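Local atomic coordinates of putative phosphatase (DUF442) (Shewanella putrefaciens CN-32, PDB entry 3GXH), a protein that is a putative phosphatase related to the tyrosine and dual-specificity phosphatases, and probably hydrolyses phosphate esters. Residues A[42-47]-A[57-62]; A[69-74]-A[89-94]. All coordinates share one frame; numbering follows the deposited sequence. Where two conformers were deposited one is given.

Interaction 1: residues A[42-47]-A[57-62]; sequences DVVINL and PDEGKL
Asn46, at the end of strand 43-46, meets Glu59 from the first turn of helix 59-65, and the pair ties together two elements of a beta-alpha-beta unit that strand 69-72 completes. Both are buried, and both point their CB atoms at the opposite segment.

The meeting is one of flat polar groups laid over each other. The amide and carboxylate planes differ by only 13°, and Asn46 ND2 lies over the carboxylate at 3.6 Å from Glu59 CD. At the other end of the overlap, Asn46 CB is 3.5 Å from Glu59 OE2. With one group stacked above the other, the amide's in-plane N-H bonds do not aim at the carboxylate oxygens, and although Asn46 ND2 comes within 3.5 Å of Glu59 OE1, the angle is too poor for a hydrogen bond.

The directed bonds go elsewhere. Asn46 OD1 is bonded to Met48 N and ND2 to Tyr70 OH, which fixes the rotation of the amide, while Glu59 OE2 pairs with His103 NE2 on strand 100-103. Each group thus enters the overlap already oriented by partners outside it.

Contact with methyl groups is slight. Glu59 CG stands anti to the backbone N (chi1 179°) and the chain continues extended, carrying the carboxylate from the helix to the sheet. There OE2 makes a van der Waals contact with Val44 CG1 at 3.8 Å, the two side chains crossing at about a right angle. In all, 107 Å² is buried.

Helix capping adds a polar interaction within segment 57-62. Asp58 is the N-cap residue, just ahead of Glu59; Lys61 N donates to Asp58 OD1 over 3.2 Å, approaching from above the carboxylate plane, 68° out of it.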
ATOM      1  N   ASP A  42      -0.663   5.787  11.567  1.00  9.93           N
ATOM      2  CA  ASP A  42      -0.908   4.900  12.693  1.00 10.58           C
ATOM      3  C   ASP A  42      -0.508   3.445  12.398  1.00  9.53           C
ATOM      4  O   ASP A  42      -0.141   2.727  13.317  1.00 10.95           O
ATOM      5  CB  ASP A  42      -2.404   4.902  13.028  1.00 10.71           C
ATOM      6  CG  ASP A  42      -2.923   6.234  13.467  1.00 13.61           C
ATOM      7  OD1 ASP A  42      -2.357   6.818  14.415  1.00 13.47           O
ATOM      8  OD2 ASP A  42      -3.923   6.751  12.870  1.00 13.60           O
ATOM      9  N   VAL A  43      -0.676   3.011  11.144  1.00  9.89           N
ATOM     10  CA  VAL A  43      -0.520   1.605  10.796  1.00 10.06           C
ATOM     11  C   VAL A  43       0.262   1.541   9.494  1.00 11.19           C
ATOM     12  O   VAL A  43       0.003   2.315   8.554  1.00 10.26           O
ATOM     13  CB  VAL A  43      -1.889   0.991  10.536  1.00 13.23           C
ATOM     14  CG1 VAL A  43      -1.747  -0.537  10.271  1.00 13.38           C
ATOM     15  CG2 VAL A  43      -2.934   1.313  11.637  1.00 14.40           C
ATOM     16  N   VAL A  44       1.210   0.598   9.416  1.00  9.71           N
ATOM     17  CA  VAL A  44       1.906   0.316   8.193  1.00  9.94           C
ATOM     18  C   VAL A  44       1.556  -1.092   7.741  1.00  9.64           C
ATOM     19  O   VAL A  44       1.719  -2.029   8.554  1.00 10.33           O
ATOM     20  CB  VAL A  44       3.432   0.411   8.376  1.00  9.64           C
ATOM     21  CG1 VAL A  44       4.151  -0.028   7.085  1.00 10.59           C
ATOM     22  CG2 VAL A  44       3.843   1.848   8.736  1.00  9.95           C
ATOM     23  N   ILE A  45       1.056  -1.231   6.520  1.00 10.20           N
ATOM     24  CA  ILE A  45       0.708  -2.498   5.889  1.00 10.64           C
ATOM     25  C   ILE A  45       1.732  -2.743   4.804  1.00 10.50           C
ATOM     26  O   ILE A  45       1.821  -1.995   3.849  1.00 11.42           O
ATOM     27  CB  ILE A  45      -0.738  -2.537   5.350  1.00 10.11           C
ATOM     28  CG1 ILE A  45      -1.724  -2.172   6.468  1.00 10.85           C
ATOM     29  CG2 ILE A  45      -0.993  -3.912   4.717  1.00 12.40           C
ATOM     30  CD1 ILE A  45      -3.154  -2.112   5.974  1.00 13.03           C
ATOM     31  N   ASN A  46       2.544  -3.786   4.991  1.00  9.77           N
ATOM     32  CA  ASN A  46       3.678  -4.114   4.121  1.00  9.56           C
ATOM     33  C   ASN A  46       3.307  -5.283   3.256  1.00 10.31           C
ATOM     34  O   ASN A  46       2.984  -6.367   3.744  1.00 10.47           O
ATOM     35  CB  ASN A  46       4.869  -4.487   4.988  1.00  9.75           C
ATOM     36  CG  ASN A  46       6.090  -4.868   4.200  1.00  9.70           C
ATOM     37  OD1 ASN A  46       6.186  -4.611   2.968  1.00 10.60           O
ATOM     38  ND2 ASN A  46       7.017  -5.543   4.901  1.00 10.77           N
ATOM     39  N   LEU A  47       3.306  -5.041   1.937  1.00 10.79           N
ATOM     40  CA  LEU A  47       3.020  -6.073   0.901  1.00 10.68           C
ATOM     41  C   LEU A  47       4.280  -6.688   0.284  1.00 10.41           C
ATOM     42  O   LEU A  47       4.176  -7.552  -0.565  1.00 10.89           O
ATOM     43  CB  LEU A  47       2.152  -5.498  -0.227  1.00  9.73           C
ATOM     44  CG  LEU A  47       0.883  -4.775   0.164  1.00 10.22           C
ATOM     45  CD1 LEU A  47       0.155  -4.270  -1.072  1.00 12.94           C
ATOM     46  CD2 LEU A  47      -0.066  -5.612   1.052  1.00 11.49           C
ATOM     47  N   PRO A  57      15.568  -6.497   7.229  1.00 10.53           N
ATOM     48  CA  PRO A  57      15.627  -7.814   7.907  1.00 12.05           C
ATOM     49  C   PRO A  57      14.422  -8.006   8.882  1.00 12.58           C
ATOM     50  O   PRO A  57      13.985  -9.136   9.074  1.00 13.22           O
ATOM     51  CB  PRO A  57      16.923  -7.772   8.660  1.00 14.25           C
ATOM     52  CG  PRO A  57      17.784  -6.848   7.856  1.00 20.50           C
ATOM     53  CD  PRO A  57      16.844  -5.791   7.308  1.00 13.10           C
ATOM     54  N   ASP A  58      13.926  -6.924   9.467  1.00 10.84           N
ATOM     55  CA  ASP A  58      12.766  -6.986  10.384  1.00  9.03           C
ATOM     56  C   ASP A  58      12.049  -5.647  10.343  1.00  9.63           C
ATOM     57  O   ASP A  58      12.231  -4.792  11.211  1.00 10.56           O
ATOM     58  CB  ASP A  58      13.243  -7.318  11.765  1.00  9.52           C
ATOM     59  CG  ASP A  58      12.108  -7.640  12.743  1.00 14.73           C
ATOM     60  OD1 ASP A  58      10.936  -7.420  12.364  1.00 12.95           O
ATOM     61  OD2 ASP A  58      12.402  -8.089  13.854  1.00 16.33           O
ATOM     62  N   GLU A  59      11.235  -5.488   9.305  1.00 10.62           N
ATOM     63  CA  GLU A  59      10.508  -4.255   9.137  1.00  9.33           C
ATOM     64  C   GLU A  59       9.604  -3.988  10.334  1.00 10.97           C
ATOM     65  O   GLU A  59       9.458  -2.833  10.778  1.00 11.09           O
ATOM     66  CB  GLU A  59       9.728  -4.210   7.833  1.00  9.43           C
ATOM     67  CG  GLU A  59       8.958  -2.873   7.719  1.00 11.48           C
ATOM     68  CD  GLU A  59       8.367  -2.599   6.383  1.00 12.33           C
ATOM     69  OE1 GLU A  59       9.050  -2.734   5.350  1.00 12.07           O
ATOM     70  OE2 GLU A  59       7.173  -2.187   6.390  1.00 12.05           O
ATOM     71  N   GLY A  60       8.956  -5.035  10.830  1.00  9.67           N
ATOM     72  CA  GLY A  60       8.032  -4.826  11.946  1.00 10.38           C
ATOM     73  C   GLY A  60       8.666  -4.233  13.183  1.00  9.34           C
ATOM     74  O   GLY A  60       8.037  -3.462  13.918  1.00 11.30           O
ATOM     75  N   LYS A  61       9.921  -4.607  13.451  1.00 10.27           N
ATOM     76  CA  LYS A  61      10.670  -4.012  14.504  1.00 11.29           C
ATOM     77  C   LYS A  61      10.800  -2.510  14.290  1.00 10.68           C
ATOM     78  O   LYS A  61      10.580  -1.699  15.187  1.00 11.87           O
ATOM     79  CB  LYS A  61      12.046  -4.669  14.635  1.00 14.16           C
ATOM     80  CG  LYS A  61      12.906  -4.090  15.733  1.00 17.05           C
ATOM     81  CD  LYS A  61      14.271  -4.821  15.821  1.00 22.02           C
ATOM     82  CE  LYS A  61      15.144  -4.266  16.965  1.00 34.47           C
ATOM     83  NZ  LYS A  61      15.883  -3.024  16.610  1.00 47.93           N
ATOM     84  N   LEU A  62      11.160  -2.121  13.070  1.00 10.26           N
ATOM     85  CA  LEU A  62      11.311  -0.702  12.774  1.00 11.10           C
ATOM     86  C   LEU A  62       9.989   0.052  12.925  1.00 10.38           C
ATOM     87  O   LEU A  62       9.947   1.178  13.450  1.00 12.03           O
ATOM     88  CB  LEU A  62      11.865  -0.479  11.373  1.00 10.92           C
ATOM     89  CG  LEU A  62      13.159  -1.221  11.011  1.00 12.27           C
ATOM     90  CD1 LEU A  62      13.626  -0.838   9.558  1.00 13.24           C
ATOM     91  CD2 LEU A  62      14.217  -0.977  12.029  1.00 13.22           C
TER

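Interaction 2: residues A[69-74]-A[89-94]; sequences DYVYIP and FAAMDQ
Strand 69-72 and the last turns of helix 82-94 come nearest at Val71 and Ala91, whose CA atoms are 7.6 Å apart, close enough for the alanine methyl to touch side chains of segment 69-74.

No hydrogen bond crosses this interface; it is wholly apolar and small, burying 81 Å². Ala91 is its hub. Its CB points at segment 69-74 and has two neighbours, Val71 CG1 at 4.1 Å and, just past the strand's end, Ile73 CD1, also at 4.1 Å. Val71 and Ile73, two positions apart, present their side chains to the same face, and the two touching methyls are themselves 3.9 Å apart, Val71 CG1 to Ile73 CD1. Torsions bring them there in different ways: Val71 offers the branch anti to its own nitrogen (chi1 -174°), whereas Ile73 reaches out with an extended CG1-CD1 arm (chi2 171°).

Neighbouring helix residues serve other surfaces. Phe89 faces helix 108-120, where it makes a cation-pi contact with Lys120, and the selenomethionine Met92 packs on Ile45 of the adjacent strand and on Tyr117. Across the sheet, Tyr70 touches helix 59-65, so the strand has helical cover on both faces.

Helix 82-94 covers one face of the outermost strand as part of the layered alpha/beta fold, helices on both sides of a largely parallel sheet, seen in the cysteine-dependent phosphatases.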
ATOM      1  N   ASP A  69       1.517   0.551  14.325  1.00 11.57           N
ATOM      2  CA  ASP A  69       1.089  -0.832  14.234  1.00 11.05           C
ATOM      3  C   ASP A  69       1.579  -1.383  12.894  1.00 11.32           C
ATOM      4  O   ASP A  69       1.709  -0.633  11.923  1.00 11.69           O
ATOM      5  CB  ASP A  69      -0.449  -0.924  14.266  1.00 12.08           C
ATOM      6  CG  ASP A  69      -1.042  -0.559  15.582  1.00 21.90           C
ATOM      7  OD1 ASP A  69      -0.372  -0.682  16.611  1.00 19.62           O
ATOM      8  OD2 ASP A  69      -2.233  -0.174  15.552  1.00 28.43           O
ATOM      9  N   TYR A  70       1.892  -2.677  12.855  1.00  9.78           N
ATOM     10  CA  TYR A  70       2.477  -3.330  11.711  1.00  9.44           C
ATOM     11  C   TYR A  70       1.616  -4.504  11.254  1.00 10.13           C
ATOM     12  O   TYR A  70       1.258  -5.355  12.061  1.00 10.89           O
ATOM     13  CB  TYR A  70       3.879  -3.839  12.086  1.00 10.09           C
ATOM     14  CG  TYR A  70       4.588  -4.524  10.950  1.00  9.42           C
ATOM     15  CD1 TYR A  70       4.923  -3.793   9.821  1.00 10.85           C
ATOM     16  CD2 TYR A  70       4.894  -5.880  10.979  1.00 10.08           C
ATOM     17  CE1 TYR A  70       5.579  -4.368   8.749  1.00  9.72           C
ATOM     18  CE2 TYR A  70       5.566  -6.456   9.903  1.00  9.65           C
ATOM     19  CZ  TYR A  70       5.944  -5.696   8.812  1.00  9.52           C
ATOM     20  OH  TYR A  70       6.581  -6.267   7.708  1.00 12.21           O
ATOM     21  N   VAL A  71       1.289  -4.541   9.975  1.00  9.30           N
ATOM     22  CA  VAL A  71       0.585  -5.645   9.313  1.00  9.39           C
ATOM     23  C   VAL A  71       1.414  -6.116   8.135  1.00 10.19           C
ATOM     24  O   VAL A  71       1.801  -5.272   7.273  1.00 11.07           O
ATOM     25  CB  VAL A  71      -0.834  -5.231   8.876  1.00 10.34           C
ATOM     26  CG1 VAL A  71      -1.579  -6.446   8.331  1.00 12.85           C
ATOM     27  CG2 VAL A  71      -1.601  -4.529   9.994  1.00 10.83           C
ATOM     28  N   TYR A  72       1.670  -7.424   8.033  1.00  8.29           N
ATOM     29  CA  TYR A  72       2.477  -8.001   6.982  1.00  9.00           C
ATOM     30  C   TYR A  72       1.615  -8.939   6.151  1.00  9.55           C
ATOM     31  O   TYR A  72       1.144  -9.953   6.629  1.00  9.65           O
ATOM     32  CB  TYR A  72       3.641  -8.778   7.611  1.00  8.76           C
ATOM     33  CG  TYR A  72       4.522  -9.525   6.658  1.00  9.37           C
ATOM     34  CD1 TYR A  72       5.150  -8.847   5.590  1.00 10.25           C
ATOM     35  CD2 TYR A  72       4.743 -10.857   6.792  1.00  9.19           C
ATOM     36  CE1 TYR A  72       6.010  -9.514   4.784  1.00  9.50           C
ATOM     37  CE2 TYR A  72       5.591 -11.549   5.919  1.00 10.45           C
ATOM     38  CZ  TYR A  72       6.221 -10.859   4.919  1.00 10.67           C
ATOM     39  OH  TYR A  72       7.080 -11.550   4.048  1.00 11.60           O
ATOM     40  N   ILE A  73       1.403  -8.571   4.891  1.00  9.40           N
ATOM     41  CA  ILE A  73       0.626  -9.317   3.908  1.00 10.82           C
ATOM     42  C   ILE A  73       1.478  -9.438   2.648  1.00 10.51           C
ATOM     43  O   ILE A  73       1.289  -8.668   1.692  1.00 10.97           O
ATOM     44  CB  ILE A  73      -0.765  -8.659   3.660  1.00 10.94           C
ATOM     45  CG1 ILE A  73      -1.543  -8.501   4.946  1.00 10.97           C
ATOM     46  CG2 ILE A  73      -1.586  -9.481   2.621  1.00 13.79           C
ATOM     47  CD1 ILE A  73      -2.809  -7.687   4.849  1.00 13.79           C
ATOM     48  N   PRO A  74       2.421 -10.382   2.617  1.00 11.28           N
ATOM     49  CA  PRO A  74       3.322 -10.393   1.472  1.00 11.44           C
ATOM     50  C   PRO A  74       2.611 -10.840   0.220  1.00 13.39           C
ATOM     51  O   PRO A  74       1.866 -11.819   0.239  1.00 14.29           O
ATOM     52  CB  PRO A  74       4.371 -11.438   1.884  1.00 12.40           C
ATOM     53  CG  PRO A  74       3.681 -12.333   2.874  1.00 11.83           C
ATOM     54  CD  PRO A  74       2.801 -11.374   3.647  1.00 11.98           C
ATOM     55  N   PHE A  89      -8.081  -6.008   2.515  1.00 12.72           N
ATOM     56  CA  PHE A  89      -9.353  -5.391   2.822  1.00 12.87           C
ATOM     57  C   PHE A  89      -9.791  -5.622   4.270  1.00 12.41           C
ATOM     58  O   PHE A  89     -10.230  -4.689   4.969  1.00 13.11           O
ATOM     59  CB  PHE A  89     -10.480  -5.933   1.929  1.00 12.20           C
ATOM     60  CG  PHE A  89     -10.418  -5.579   0.457  1.00 11.23           C
ATOM     61  CD1 PHE A  89      -9.560  -4.639  -0.090  1.00 13.85           C
ATOM     62  CD2 PHE A  89     -11.303  -6.231  -0.396  1.00 15.44           C
ATOM     63  CE1 PHE A  89      -9.610  -4.342  -1.426  1.00 15.18           C
ATOM     64  CE2 PHE A  89     -11.348  -5.941  -1.746  1.00 16.35           C
ATOM     65  CZ  PHE A  89     -10.467  -4.992  -2.265  1.00 16.05           C
ATOM     66  N   ALA A  90      -9.541  -6.839   4.779  1.00 13.64           N
ATOM     67  CA  ALA A  90      -9.861  -7.151   6.167  1.00 11.07           C
ATOM     68  C   ALA A  90      -8.998  -6.371   7.121  1.00 13.50           C
ATOM     69  O   ALA A  90      -9.459  -5.932   8.169  1.00 13.70           O
ATOM     70  CB  ALA A  90      -9.756  -8.675   6.434  1.00 13.96           C
ATOM     71  N   ALA A  91      -7.718  -6.193   6.782  1.00 12.49           N
ATOM     72  CA  ALA A  91      -6.848  -5.407   7.639  1.00 13.48           C
ATOM     73  C   ALA A  91      -7.297  -3.942   7.686  1.00 13.99           C
ATOM     74  O   ALA A  91      -7.292  -3.301   8.733  1.00 14.09           O
ATOM     75  CB  ALA A  91      -5.390  -5.500   7.165  1.00 13.22           C
HETATM   76  N   MSE A  92      -7.697  -3.410   6.543  1.00 13.76           N
HETATM   77  CA  MSE A  92      -8.250  -2.047   6.525  1.00 12.94           C
HETATM   78  C   MSE A  92      -9.483  -1.928   7.409  1.00 13.92           C
HETATM   79  O   MSE A  92      -9.555  -1.033   8.252  1.00 14.66           O
HETATM   80  CB  MSE A  92      -8.575  -1.620   5.085  1.00 13.73           C
HETATM   81  CG  MSE A  92      -7.371  -1.455   4.190  1.00 14.81           C
HETATM   82 SE   MSE A  92      -6.201   0.014   4.700  0.85 11.27          SE
HETATM   83  CE  MSE A  92      -7.412   1.486   4.223  1.00 14.99           C
ATOM     84  N   ASP A  93     -10.395  -2.884   7.300  1.00 16.01           N
ATOM     85  CA  ASP A  93     -11.582  -2.819   8.155  0.50 17.27           C
ATOM     86  C   ASP A  93     -11.224  -2.887   9.637  1.00 16.82           C
ATOM     87  O   ASP A  93     -11.898  -2.245  10.474  1.00 19.75           O
ATOM     88  CB  ASP A  93     -12.584  -3.918   7.827  0.50 18.35           C
ATOM     89  CG  ASP A  93     -13.925  -3.677   8.497  0.50 19.75           C
ATOM     90  OD1 ASP A  93     -14.473  -2.560   8.316  0.50 25.14           O
ATOM     91  OD2 ASP A  93     -14.405  -4.576   9.228  0.50 28.65           O
ATOM     92  N   GLN A  94     -10.194  -3.635   9.999  1.00 16.27           N
ATOM     93  CA  GLN A  94      -9.779  -3.750  11.388  1.00 20.23           C
ATOM     94  C   GLN A  94      -9.092  -2.511  11.925  1.00 21.65           C
ATOM     95  O   GLN A  94      -8.832  -2.426  13.135  1.00 25.76           O
ATOM     96  CB  GLN A  94      -8.842  -4.945  11.587  1.00 23.49           C
ATOM     97  CG  GLN A  94      -9.497  -6.269  11.555  1.00 32.29           C
ATOM     98  CD  GLN A  94      -9.053  -7.142  12.722  1.00 44.85           C
ATOM     99  OE1 GLN A  94      -8.506  -8.219  12.520  1.00 52.99           O
ATOM    100  NE2 GLN A  94      -9.273  -6.666  13.943  1.00 47.88           N
TER

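In the fold
Interactions 1 and 2 work on opposite faces of one sheet, their centres 11 Å apart. Strands 43-46 and 69-72 are neighbours, joined by probable hydrogen bonds from Val44 N to Asp69 O and from Asn46 N to Val71 O, each 2.8 Å. Helix 59-65 lies between these strands in the chain and helix 82-94 follows them, illustrating how successive helices can sandwich a sheet. Tyr70 belongs to interaction 2's strand yet packs against interaction 1's helix, its CD2 3.4 Å from Gly60 CA. His103, the outside partner of Glu59, ends strand 100-103; in cysteine-dependent phosphatases the phosphate-binding loop follows the equivalent strand, consistent with interaction 1 lying beside the presumed loop here.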